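Local coordinates for nucleoprotein (Sendai virus, PDB 6M7D) that coats the viral genomic RNA as a helical nucleocapsid, one copy per six nucleotides, shielding it from nucleases and presenting it as template for transcription and replication, at residues A372-I376 / L394-L398; A283-L289 / A331-Y335; Y275-M281 / V339-N344; L237-T242 / N253-V257. One frame throughout, in Å; residues are numbered along the deposited sequence.

Interaction 1. Residues A372-I376 / L394-L398; sequences AESKI and LRHHL
Near the C-terminal end of Ncore, the loop after helix 359-370 folds back on helix 388-401, a loop-on-helix packing, the two joined by a connection that includes the short helix 381-384. A372 to S374 keep helical backbone angles, and E373 to I376 form a type I beta turn that ends with I376 in an extended conformation. The backbones come closest at A372 and R395, with CA atoms 6.2 Å apart. A372 points its CB toward the helix, 3.7 Å from L398 CD1. K375 starts sideways, but its p rotamer followed by an all-trans chain carries CE to 4.1 Å from L398 CD1. I376, in the mt rotamer, rests CD1 on the side chains of L394 and L398, one helical turn apart. The contact is purely van der Waals and lies at the surface, away from the RNA. L398 is mt and L394 tp; I376 CD1 sits 3.5 Å from L398 CD1, 3.9 Å from L394 CD2 and 4.0 Å from R395 CG.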
loop_
_atom_site.group_PDB
_atom_site.type_symbol
_atom_site.label_atom_id
_atom_site.label_comp_id
_atom_site.label_asym_id
_atom_site.label_seq_id
_atom_site.Cartn_x
_atom_site.Cartn_y
_atom_site.Cartn_z
ATOM N N ALA A 372 29.223 21.760 -0.670
ATOM C CA ALA A 372 30.237 20.704 -0.434
ATOM C C ALA A 372 30.732 20.710 1.017
ATOM O O ALA A 372 30.821 19.617 1.604
ATOM C CB ALA A 372 31.382 20.883 -1.400
ATOM N N GLU A 373 31.016 21.885 1.584
ATOM C CA GLU A 373 31.516 21.955 2.984
ATOM C C GLU A 373 30.440 21.439 3.946
ATOM O O GLU A 373 30.778 20.659 4.856
ATOM C CB GLU A 373 31.892 23.398 3.329
ATOM C CG GLU A 373 32.844 24.029 2.332
ATOM C CD GLU A 373 33.270 25.449 2.667
ATOM O OE1 GLU A 373 33.429 26.254 1.728
ATOM O OE2 GLU A 373 33.447 25.744 3.866
ATOM N N SER A 374 29.190 21.846 3.718
ATOM C CA SER A 374 28.021 21.479 4.561
ATOM C C SER A 374 27.709 19.978 4.517
ATOM O O SER A 374 27.380 19.418 5.580
ATOM C CB SER A 374 26.812 22.278 4.150
ATOM O OG SER A 374 26.941 23.634 4.547
ATOM N N LYS A 375 27.836 19.349 3.345
ATOM C CA LYS A 375 27.407 17.971 3.184
ATOM C C LYS A 375 28.524 16.959 3.361
ATOM O O LYS A 375 28.315 15.782 3.069
ATOM C CB LYS A 375 26.759 17.781 1.818
ATOM C CG LYS A 375 27.676 17.929 0.646
ATOM C CD LYS A 375 26.859 18.074 -0.603
ATOM C CE LYS A 375 27.722 18.101 -1.822
ATOM N NZ LYS A 375 26.913 18.387 -3.019
ATOM N N ILE A 376 29.696 17.373 3.817
ATOM C CA ILE A 376 30.765 16.454 4.175
ATOM C C ILE A 376 30.897 16.460 5.686
ATOM O O ILE A 376 30.970 17.526 6.306
ATOM C CB ILE A 376 32.091 16.840 3.504
ATOM C CG1 ILE A 376 31.967 16.755 1.991
ATOM C CG2 ILE A 376 33.202 15.929 3.973
ATOM C CD1 ILE A 376 33.143 17.333 1.276
ATOM N N LEU A 394 38.146 15.355 -2.816
ATOM C CA LEU A 394 36.679 15.107 -2.765
ATOM C C LEU A 394 35.925 16.413 -3.033
ATOM O O LEU A 394 34.965 16.387 -3.822
ATOM C CB LEU A 394 36.313 14.548 -1.387
ATOM C CG LEU A 394 34.814 14.401 -1.123
ATOM C CD1 LEU A 394 34.164 13.507 -2.167
ATOM C CD2 LEU A 394 34.555 13.866 0.274
ATOM N N ARG A 395 36.380 17.511 -2.426
ATOM C CA ARG A 395 35.748 18.845 -2.606
ATOM C C ARG A 395 35.866 19.253 -4.077
ATOM O O ARG A 395 34.886 19.786 -4.622
ATOM C CB ARG A 395 36.399 19.866 -1.668
ATOM C CG ARG A 395 35.869 19.799 -0.243
ATOM C CD ARG A 395 36.840 20.366 0.770
ATOM N NE ARG A 395 36.554 19.872 2.108
ATOM C CZ ARG A 395 37.421 19.889 3.113
ATOM N NH1 ARG A 395 38.637 20.374 2.926
ATOM N NH2 ARG A 395 37.072 19.417 4.296
ATOM N N HIS A 396 37.021 18.980 -4.689
ATOM C CA HIS A 396 37.246 19.305 -6.122
ATOM C C HIS A 396 36.264 18.506 -6.985
ATOM O O HIS A 396 35.745 19.076 -7.962
ATOM C CB HIS A 396 38.702 19.024 -6.511
ATOM C CG HIS A 396 38.915 18.955 -7.986
ATOM N ND1 HIS A 396 39.347 20.041 -8.721
ATOM C CD2 HIS A 396 38.749 17.944 -8.865
ATOM C CE1 HIS A 396 39.443 19.700 -9.989
ATOM N NE2 HIS A 396 39.081 18.419 -10.104
ATOM N N HIS A 397 36.032 17.236 -6.635
ATOM C CA HIS A 397 35.107 16.366 -7.408
ATOM C C HIS A 397 33.679 16.893 -7.258
ATOM O O HIS A 397 32.968 16.963 -8.271
ATOM C CB HIS A 397 35.187 14.913 -6.921
ATOM C CG HIS A 397 36.535 14.286 -7.050
ATOM N ND1 HIS A 397 37.364 14.528 -8.125
ATOM C CD2 HIS A 397 37.186 13.408 -6.259
ATOM C CE1 HIS A 397 38.476 13.837 -7.982
ATOM N NE2 HIS A 397 38.391 13.142 -6.846
ATOM N N LEU A 398 33.305 17.282 -6.037
ATOM C CA LEU A 398 31.941 17.802 -5.759
ATOM C C LEU A 398 31.719 19.083 -6.566
ATOM O O LEU A 398 30.622 19.236 -7.134
ATOM C CB LEU A 398 31.820 18.067 -4.256
ATOM C CG LEU A 398 31.794 16.819 -3.376
ATOM C CD1 LEU A 398 31.717 17.195 -1.905
ATOM C CD2 LEU A 398 30.631 15.917 -3.758
#

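Interaction 2. Residues A283-L289 / A331-Y335; sequences ALTLSNL and ALWSY
One turn of regular alpha helix, A331 to Y335, with Y335 N bonded to A331 O at 2.9 Å, lies against a bent connection that begins as a 3-10 turn at 283-285, extends at L286 and returns to helical angles at 287-289. The backbones are closest at L289 and L332, whose CA atoms are 5.0 Å apart. A331 directs its CB toward the connection, 3.7 Å from N288 O and 4.0 Å from L289 CD2; the same CD2 lies 3.5 Å from A331 O. L332, rotamer tp, sets its CD1 4.1 Å from L289 CB and 4.0 Å from L284 CD2. This is helix-to-linker packing within the all-helical part of Ncore: the link between helices 267-277 and 290-305 is held to the first turns of helix 330-343, where D292 also accepts a hydrogen bond from L332 N. W333 points away from the connection, and its ring meets that of the RNA-binding residue Y356. Y335, chi1 t, points toward the connection and sets its ring against A283, L284 and L289. L289, mt, places CD1 over one face of the ring, 4.2 Å from its centroid and 20° off the normal, a CH-pi contact. A283 CB approaches Y335 CE1 to 3.3 Å, while L284 CD2, also on an mt side chain, lies 4.2 Å from Y335 CE2.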
loop_
_atom_site.group_PDB
_atom_site.type_symbol
_atom_site.label_atom_id
_atom_site.label_comp_id
_atom_site.label_asym_id
_atom_site.label_seq_id
_atom_site.Cartn_x
_atom_site.Cartn_y
_atom_site.Cartn_z
ATOM N N ALA A 283 22.800 21.899 9.868
ATOM C CA ALA A 283 21.543 22.609 10.023
ATOM C C ALA A 283 20.666 21.999 11.100
ATOM O O ALA A 283 19.758 22.670 11.593
ATOM C CB ALA A 283 20.805 22.646 8.698
ATOM N N LEU A 284 20.919 20.750 11.486
ATOM C CA LEU A 284 20.169 20.142 12.575
ATOM C C LEU A 284 20.430 20.833 13.901
ATOM O O LEU A 284 19.623 20.704 14.822
ATOM C CB LEU A 284 20.518 18.666 12.697
ATOM C CG LEU A 284 19.895 17.672 11.727
ATOM C CD1 LEU A 284 20.382 16.285 12.073
ATOM C CD2 LEU A 284 18.389 17.744 11.770
ATOM N N THR A 285 21.543 21.552 14.016
ATOM C CA THR A 285 21.880 22.301 15.217
ATOM C C THR A 285 21.017 23.535 15.399
ATOM O O THR A 285 21.110 24.187 16.437
ATOM C CB THR A 285 23.350 22.701 15.174
ATOM O OG1 THR A 285 23.558 23.614 14.093
ATOM C CG2 THR A 285 24.205 21.484 14.944
ATOM N N LEU A 286 20.183 23.862 14.421
ATOM C CA LEU A 286 19.263 24.977 14.537
ATOM C C LEU A 286 18.188 24.691 15.575
ATOM O O LEU A 286 17.782 23.548 15.788
ATOM C CB LEU A 286 18.610 25.256 13.192
ATOM C CG LEU A 286 19.138 26.461 12.425
ATOM C CD1 LEU A 286 20.596 26.301 12.125
ATOM C CD2 LEU A 286 18.358 26.590 11.159
ATOM N N SER A 287 17.728 25.751 16.228
ATOM C CA SER A 287 16.657 25.621 17.200
ATOM C C SER A 287 15.292 25.507 16.544
ATOM O O SER A 287 14.337 25.104 17.208
ATOM C CB SER A 287 16.679 26.806 18.156
ATOM O OG SER A 287 16.445 28.010 17.462
ATOM N N ASN A 288 15.187 25.851 15.259
ATOM C CA ASN A 288 13.942 25.653 14.531
ATOM C C ASN A 288 13.557 24.187 14.499
ATOM O O ASN A 288 12.372 23.841 14.553
ATOM C CB ASN A 288 14.074 26.165 13.099
ATOM C CG ASN A 288 14.340 27.626 13.023
ATOM O OD1 ASN A 288 13.509 28.386 12.544
ATOM N ND2 ASN A 288 15.516 28.041 13.477
ATOM N N LEU A 289 14.547 23.316 14.393
ATOM C CA LEU A 289 14.325 21.899 14.191
ATOM C C LEU A 289 14.310 21.116 15.486
ATOM O O LEU A 289 13.967 19.934 15.464
ATOM C CB LEU A 289 15.404 21.336 13.265
ATOM C CG LEU A 289 15.763 22.163 12.038
ATOM C CD1 LEU A 289 16.842 21.470 11.255
ATOM C CD2 LEU A 289 14.552 22.387 11.175
ATOM N N ALA A 331 8.971 22.452 10.398
ATOM C CA ALA A 331 10.287 22.997 10.092
ATOM C C ALA A 331 11.270 21.888 9.756
ATOM O O ALA A 331 12.026 21.986 8.785
ATOM C CB ALA A 331 10.800 23.838 11.257
ATOM N N LEU A 332 11.271 20.820 10.550
ATOM C CA LEU A 332 12.109 19.672 10.240
ATOM C C LEU A 332 11.673 19.016 8.944
ATOM O O LEU A 332 12.507 18.559 8.162
ATOM C CB LEU A 332 12.074 18.673 11.388
ATOM C CG LEU A 332 13.037 17.496 11.309
ATOM C CD1 LEU A 332 14.468 17.971 11.204
ATOM C CD2 LEU A 332 12.843 16.617 12.500
ATOM N N TRP A 333 10.369 18.985 8.686
ATOM C CA TRP A 333 9.884 18.423 7.436
ATOM C C TRP A 333 10.303 19.266 6.243
ATOM O O TRP A 333 10.684 18.723 5.209
ATOM C CB TRP A 333 8.369 18.276 7.468
ATOM C CG TRP A 333 7.805 17.855 6.155
ATOM C CD1 TRP A 333 7.795 16.605 5.641
ATOM C CD2 TRP A 333 7.189 18.694 5.178
ATOM N NE1 TRP A 333 7.202 16.602 4.412
ATOM C CE2 TRP A 333 6.817 17.876 4.105
ATOM C CE3 TRP A 333 6.908 20.058 5.112
ATOM C CZ2 TRP A 333 6.185 18.372 2.977
ATOM C CZ3 TRP A 333 6.279 20.545 3.997
ATOM C CH2 TRP A 333 5.926 19.707 2.942
ATOM N N SER A 334 10.224 20.590 6.355
ATOM C CA SER A 334 10.614 21.460 5.251
ATOM C C SER A 334 12.105 21.380 4.998
ATOM O O SER A 334 12.551 21.357 3.846
ATOM C CB SER A 334 10.205 22.894 5.550
ATOM O OG SER A 334 8.912 22.945 6.102
ATOM N N TYR A 335 12.890 21.331 6.067
ATOM C CA TYR A 335 14.317 21.124 5.929
ATOM C C TYR A 335 14.607 19.822 5.203
ATOM O O TYR A 335 15.361 19.795 4.223
ATOM C CB TYR A 335 14.963 21.140 7.307
ATOM C CG TYR A 335 16.375 20.662 7.305
ATOM C CD1 TYR A 335 17.391 21.458 6.821
ATOM C CD2 TYR A 335 16.694 19.401 7.772
ATOM C CE1 TYR A 335 18.671 21.016 6.802
ATOM C CE2 TYR A 335 17.976 18.953 7.762
ATOM C CZ TYR A 335 18.963 19.762 7.283
ATOM O OH TYR A 335 20.253 19.305 7.283
#

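Interaction 3. Residues Y275-M281 / V339-N344; sequences YGVETKM and VAVVQN
The ring of Y275 lies on A340, whose CB stands 3.6 Å from the ring centroid and 23° off its normal, a CH-pi contact made where the backbones are closest, CA to CA 5.7 Å. Beside it, Y275 CB packs 3.9 Å from V339 CB, and V339 CG1 also meets T279 CG2 at 3.8 Å and M281 SD at 4.4 Å. Two helix ends are thus joined: the end of helix 267-277, with a wider pi-type turn at 275-277, and the C-terminal turn of helix 330-343. K280 leaves helical angles with positive phi, and M281 is extended; T279, chi1 p, returns OG1 to Y275 O at 2.5 Å. Further out, Q343, with chi1 m and chi2 t, brings OE1 to 3.5 Å from T279 CG2 and NE2 to 3.5 Å from M281 CE. At the polar edge N344, chi1 t, donates from ND2 to Y275 OH at 2.9 Å, and N344 itself packs on an uracil base of the bound RNA.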
loop_
_atom_site.group_PDB
_atom_site.type_symbol
_atom_site.label_atom_id
_atom_site.label_comp_id
_atom_site.label_asym_id
_atom_site.label_seq_id
_atom_site.Cartn_x
_atom_site.Cartn_y
_atom_site.Cartn_z
ATOM N N TYR A 275 16.089 12.323 5.337
ATOM C CA TYR A 275 16.820 13.528 4.859
ATOM C C TYR A 275 17.072 14.538 5.984
ATOM O O TYR A 275 18.197 15.049 6.074
ATOM C CB TYR A 275 16.122 14.094 3.622
ATOM C CG TYR A 275 16.083 13.112 2.479
ATOM C CD1 TYR A 275 17.214 12.854 1.725
ATOM C CD2 TYR A 275 14.927 12.413 2.175
ATOM C CE1 TYR A 275 17.195 11.943 0.684
ATOM C CE2 TYR A 275 14.890 11.498 1.137
ATOM C CZ TYR A 275 16.028 11.262 0.388
ATOM O OH TYR A 275 15.999 10.363 -0.636
ATOM N N GLY A 276 16.064 14.820 6.808
ATOM C CA GLY A 276 16.234 15.800 7.897
ATOM C C GLY A 276 17.220 15.373 8.971
ATOM O O GLY A 276 18.043 16.217 9.364
ATOM N N VAL A 277 17.177 14.112 9.415
ATOM C CA VAL A 277 18.077 13.712 10.540
ATOM C C VAL A 277 19.133 12.677 10.128
ATOM O O VAL A 277 20.232 12.720 10.707
ATOM C CB VAL A 277 17.270 13.234 11.763
ATOM C CG1 VAL A 277 18.178 12.711 12.864
ATOM C CG2 VAL A 277 16.358 14.326 12.298
ATOM N N GLU A 278 18.808 11.759 9.214
ATOM C CA GLU A 278 19.786 10.706 8.815
ATOM C C GLU A 278 21.003 11.330 8.121
ATOM O O GLU A 278 22.108 10.781 8.282
ATOM C CB GLU A 278 19.141 9.541 8.063
ATOM C CG GLU A 278 18.362 8.594 8.957
ATOM C CD GLU A 278 17.823 7.367 8.242
ATOM O OE1 GLU A 278 16.806 6.810 8.703
ATOM O OE2 GLU A 278 18.422 6.968 7.225
ATOM N N THR A 279 20.792 12.388 7.331
ATOM C CA THR A 279 21.920 13.059 6.629
ATOM C C THR A 279 22.893 13.599 7.682
ATOM O O THR A 279 24.106 13.605 7.411
ATOM C CB THR A 279 21.436 14.108 5.620
ATOM O OG1 THR A 279 20.717 15.114 6.333
ATOM C CG2 THR A 279 20.570 13.519 4.530
ATOM N N LYS A 280 22.360 14.107 8.797
ATOM C CA LYS A 280 23.185 14.579 9.909
ATOM C C LYS A 280 24.010 15.804 9.534
ATOM O O LYS A 280 25.227 15.829 9.702
ATOM C CB LYS A 280 24.083 13.466 10.440
ATOM C CG LYS A 280 23.376 12.539 11.384
ATOM C CD LYS A 280 24.341 11.731 12.209
ATOM C CE LYS A 280 23.610 11.017 13.325
ATOM N NZ LYS A 280 24.523 10.216 14.174
ATOM N N MET A 281 23.341 16.835 9.039
ATOM C CA MET A 281 24.035 18.040 8.640
ATOM C C MET A 281 23.997 19.082 9.751
ATOM O O MET A 281 23.261 18.959 10.731
ATOM C CB MET A 281 23.431 18.596 7.363
ATOM C CG MET A 281 23.864 17.864 6.117
ATOM S SD MET A 281 22.582 17.904 4.867
ATOM C CE MET A 281 23.557 17.582 3.422
ATOM N N VAL A 339 16.447 19.037 1.571
ATOM C CA VAL A 339 17.529 18.067 1.440
ATOM C C VAL A 339 17.143 16.973 0.459
ATOM O O VAL A 339 17.965 16.519 -0.336
ATOM C CB VAL A 339 17.905 17.480 2.811
ATOM C CG1 VAL A 339 19.055 16.519 2.661
ATOM C CG2 VAL A 339 18.266 18.568 3.783
ATOM N N ALA A 340 15.878 16.562 0.474
ATOM C CA ALA A 340 15.431 15.450 -0.347
ATOM C C ALA A 340 15.306 15.844 -1.806
ATOM O O ALA A 340 15.572 15.029 -2.692
ATOM C CB ALA A 340 14.098 14.931 0.175
ATOM N N VAL A 341 14.869 17.070 -2.087
ATOM C CA VAL A 341 14.754 17.457 -3.483
ATOM C C VAL A 341 16.120 17.723 -4.078
ATOM O O VAL A 341 16.294 17.600 -5.292
ATOM C CB VAL A 341 13.824 18.667 -3.676
ATOM C CG1 VAL A 341 12.435 18.324 -3.224
ATOM C CG2 VAL A 341 14.345 19.873 -2.948
ATOM N N VAL A 342 17.108 18.072 -3.259
ATOM C CA VAL A 342 18.454 18.169 -3.811
ATOM C C VAL A 342 19.078 16.787 -3.968
ATOM O O VAL A 342 19.652 16.471 -5.012
ATOM C CB VAL A 342 19.326 19.090 -2.945
ATOM C CG1 VAL A 342 20.788 18.884 -3.275
ATOM C CG2 VAL A 342 18.937 20.515 -3.165
ATOM N N GLN A 343 18.966 15.941 -2.952
ATOM C CA GLN A 343 19.654 14.661 -2.922
ATOM C C GLN A 343 18.912 13.549 -3.642
ATOM O O GLN A 343 19.522 12.527 -3.964
ATOM C CB GLN A 343 19.905 14.237 -1.475
ATOM C CG GLN A 343 20.828 15.162 -0.737
ATOM C CD GLN A 343 21.287 14.604 0.583
ATOM O OE1 GLN A 343 20.801 13.578 1.033
ATOM N NE2 GLN A 343 22.235 15.279 1.211
ATOM N N ASN A 344 17.592 13.694 -3.783
ATOM C CA ASN A 344 16.790 12.638 -4.453
ATOM C C ASN A 344 15.990 13.244 -5.608
ATOM O O ASN A 344 15.202 14.171 -5.363
ATOM C CB ASN A 344 15.892 11.903 -3.456
ATOM C CG ASN A 344 15.297 10.636 -4.026
ATOM O OD1 ASN A 344 15.383 10.391 -5.225
ATOM N ND2 ASN A 344 14.695 9.823 -3.175
#

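Interaction 4. Residues L237-T242 / N253-V257; sequences LVTMNT and NIQIV
A helix-loop-helix pair near the RNA-binding residue Y260 brings the last turn of helix 227-239 and the exit behind it against helix 249-261, which carries Y260. L237 to T239 are helical; M240 leaves the helix with an extended backbone, and N241 is the centre of an inverse gamma turn, with T242 N bonded to M240 O at 2.9 Å. Residues 253-257 are regular helix, V257 N to N253 O 2.9 Å. The closest CA atoms, 6.5 Å apart, are those of L237 and Q255. L237, mt, extends CD2 to 3.3 Å from I254 O and 3.9 Å from I254 CG2. M240 points toward the helix with chi1 and chi2 t and chi3 m, which turns CE to 3.9 Å from I254 CG2. Q255, all three chi angles near -65°, folds its amide toward the end of helix 227-239, where NE2 gives a weak hydrogen bond to L237 O at 3.3 Å and lies 3.4 Å from M240 SD. W175 of helix 163-181 packs on L237 as well. Being within the last helical turn, L237 O has no regular helical partner in the extended exit, so the glutamine amide offers it a donor while the apolar atoms of L237, M240 and I254 pack alongside.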
loop_
_atom_site.group_PDB
_atom_site.type_symbol
_atom_site.label_atom_id
_atom_site.label_comp_id
_atom_site.label_asym_id
_atom_site.label_seq_id
_atom_site.Cartn_x
_atom_site.Cartn_y
_atom_site.Cartn_z
ATOM N N LEU A 237 -1.143 -9.377 4.992
ATOM C CA LEU A 237 0.296 -9.016 4.906
ATOM C C LEU A 237 0.974 -9.163 6.271
ATOM O O LEU A 237 2.101 -9.687 6.310
ATOM C CB LEU A 237 0.406 -7.568 4.418
ATOM C CG LEU A 237 0.428 -7.382 2.904
ATOM C CD1 LEU A 237 0.386 -5.906 2.543
ATOM C CD2 LEU A 237 1.656 -8.043 2.300
ATOM N N VAL A 238 0.297 -8.756 7.349
ATOM C CA VAL A 238 0.933 -8.767 8.661
ATOM C C VAL A 238 0.948 -10.173 9.247
ATOM O O VAL A 238 1.969 -10.633 9.767
ATOM C CB VAL A 238 0.230 -7.769 9.594
ATOM C CG1 VAL A 238 0.694 -7.957 11.016
ATOM C CG2 VAL A 238 0.506 -6.366 9.141
ATOM N N THR A 239 -0.181 -10.872 9.184
ATOM C CA THR A 239 -0.304 -12.163 9.844
ATOM C C THR A 239 0.219 -13.317 9.007
ATOM O O THR A 239 0.304 -14.436 9.520
ATOM C CB THR A 239 -1.762 -12.429 10.217
ATOM O OG1 THR A 239 -2.585 -12.346 9.047
ATOM C CG2 THR A 239 -2.239 -11.424 11.239
ATOM N N MET A 240 0.557 -13.086 7.744
ATOM C CA MET A 240 1.192 -14.121 6.946
ATOM C C MET A 240 2.509 -14.532 7.582
ATOM O O MET A 240 3.356 -13.689 7.888
ATOM C CB MET A 240 1.428 -13.624 5.524
ATOM C CG MET A 240 1.955 -14.670 4.576
ATOM S SD MET A 240 2.343 -13.989 2.962
ATOM C CE MET A 240 0.819 -13.165 2.551
ATOM N N ASN A 241 2.724 -15.848 7.659
ATOM C CA ASN A 241 3.966 -16.414 8.251
ATOM C C ASN A 241 5.062 -16.383 7.179
ATOM O O ASN A 241 5.403 -17.452 6.641
ATOM C CB ASN A 241 3.729 -17.832 8.774
ATOM C CG ASN A 241 4.734 -18.255 9.824
ATOM O OD1 ASN A 241 4.472 -19.164 10.607
ATOM N ND2 ASN A 241 5.882 -17.599 9.851
ATOM N N THR A 242 5.602 -15.187 6.923
ATOM C CA THR A 242 6.672 -14.936 5.917
ATOM C C THR A 242 7.944 -15.700 6.304
ATOM O O THR A 242 8.615 -16.219 5.390
ATOM C CB THR A 242 6.929 -13.433 5.754
ATOM O OG1 THR A 242 7.120 -12.867 7.050
ATOM C CG2 THR A 242 5.797 -12.720 5.048
ATOM N N ASN A 253 4.467 -13.080 -3.875
ATOM C CA ASN A 253 4.216 -11.881 -4.662
ATOM C C ASN A 253 3.388 -10.864 -3.894
ATOM O O ASN A 253 3.568 -9.657 -4.072
ATOM C CB ASN A 253 3.522 -12.256 -5.958
ATOM C CG ASN A 253 4.406 -13.027 -6.879
ATOM O OD1 ASN A 253 5.604 -12.794 -6.939
ATOM N ND2 ASN A 253 3.822 -13.952 -7.613
ATOM N N ILE A 254 2.477 -11.333 -3.046
ATOM C CA ILE A 254 1.717 -10.445 -2.180
ATOM C C ILE A 254 2.644 -9.762 -1.190
ATOM O O ILE A 254 2.465 -8.587 -0.867
ATOM C CB ILE A 254 0.596 -11.231 -1.474
ATOM C CG1 ILE A 254 -0.570 -11.455 -2.425
ATOM C CG2 ILE A 254 0.122 -10.520 -0.235
ATOM C CD1 ILE A 254 -1.526 -12.496 -1.954
ATOM N N GLN A 255 3.662 -10.475 -0.712
ATOM C CA GLN A 255 4.639 -9.849 0.171
ATOM C C GLN A 255 5.495 -8.834 -0.568
ATOM O O GLN A 255 5.883 -7.818 0.010
ATOM C CB GLN A 255 5.519 -10.908 0.819
ATOM C CG GLN A 255 4.833 -11.692 1.898
ATOM C CD GLN A 255 4.449 -10.839 3.082
ATOM O OE1 GLN A 255 5.304 -10.308 3.779
ATOM N NE2 GLN A 255 3.156 -10.716 3.325
ATOM N N ILE A 256 5.799 -9.086 -1.837
ATOM C CA ILE A 256 6.486 -8.090 -2.656
ATOM C C ILE A 256 5.637 -6.825 -2.782
ATOM O O ILE A 256 6.088 -5.702 -2.495
ATOM C CB ILE A 256 6.818 -8.693 -4.033
ATOM C CG1 ILE A 256 7.832 -9.824 -3.878
ATOM C CG2 ILE A 256 7.325 -7.638 -4.983
ATOM C CD1 ILE A 256 7.901 -10.748 -5.047
ATOM N N VAL A 257 4.387 -6.994 -3.205
ATOM C CA VAL A 257 3.482 -5.861 -3.347
ATOM C C VAL A 257 3.307 -5.141 -2.017
ATOM O O VAL A 257 3.195 -3.916 -1.973
ATOM C CB VAL A 257 2.133 -6.327 -3.919
ATOM C CG1 VAL A 257 1.153 -5.204 -3.880
ATOM C CG2 VAL A 257 2.297 -6.807 -5.334
#

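Overall arrangement
From the N terminus, interaction 4 comes first, closing a short loop of ten residues between helices 227-239 and 249-261. Helix 267-277 follows directly, and its end opens interaction 3, whose loop of 57 residues returns to the end of helix 330-343. Within that loop interaction 2 opens and closes, joining the linker 283-289 to the start of the same helix; the two touch where Y335 and L284 pack on G276. Interaction 1 closes last, beyond both, between the turn after helix 359-370 and helix 388-401, and meets interaction 3 through K375 and M281. Interactions 1, 2 and 3 thus form a linked cluster, whereas interaction 4 stands apart, its centre about 30 Å from that of interaction 3.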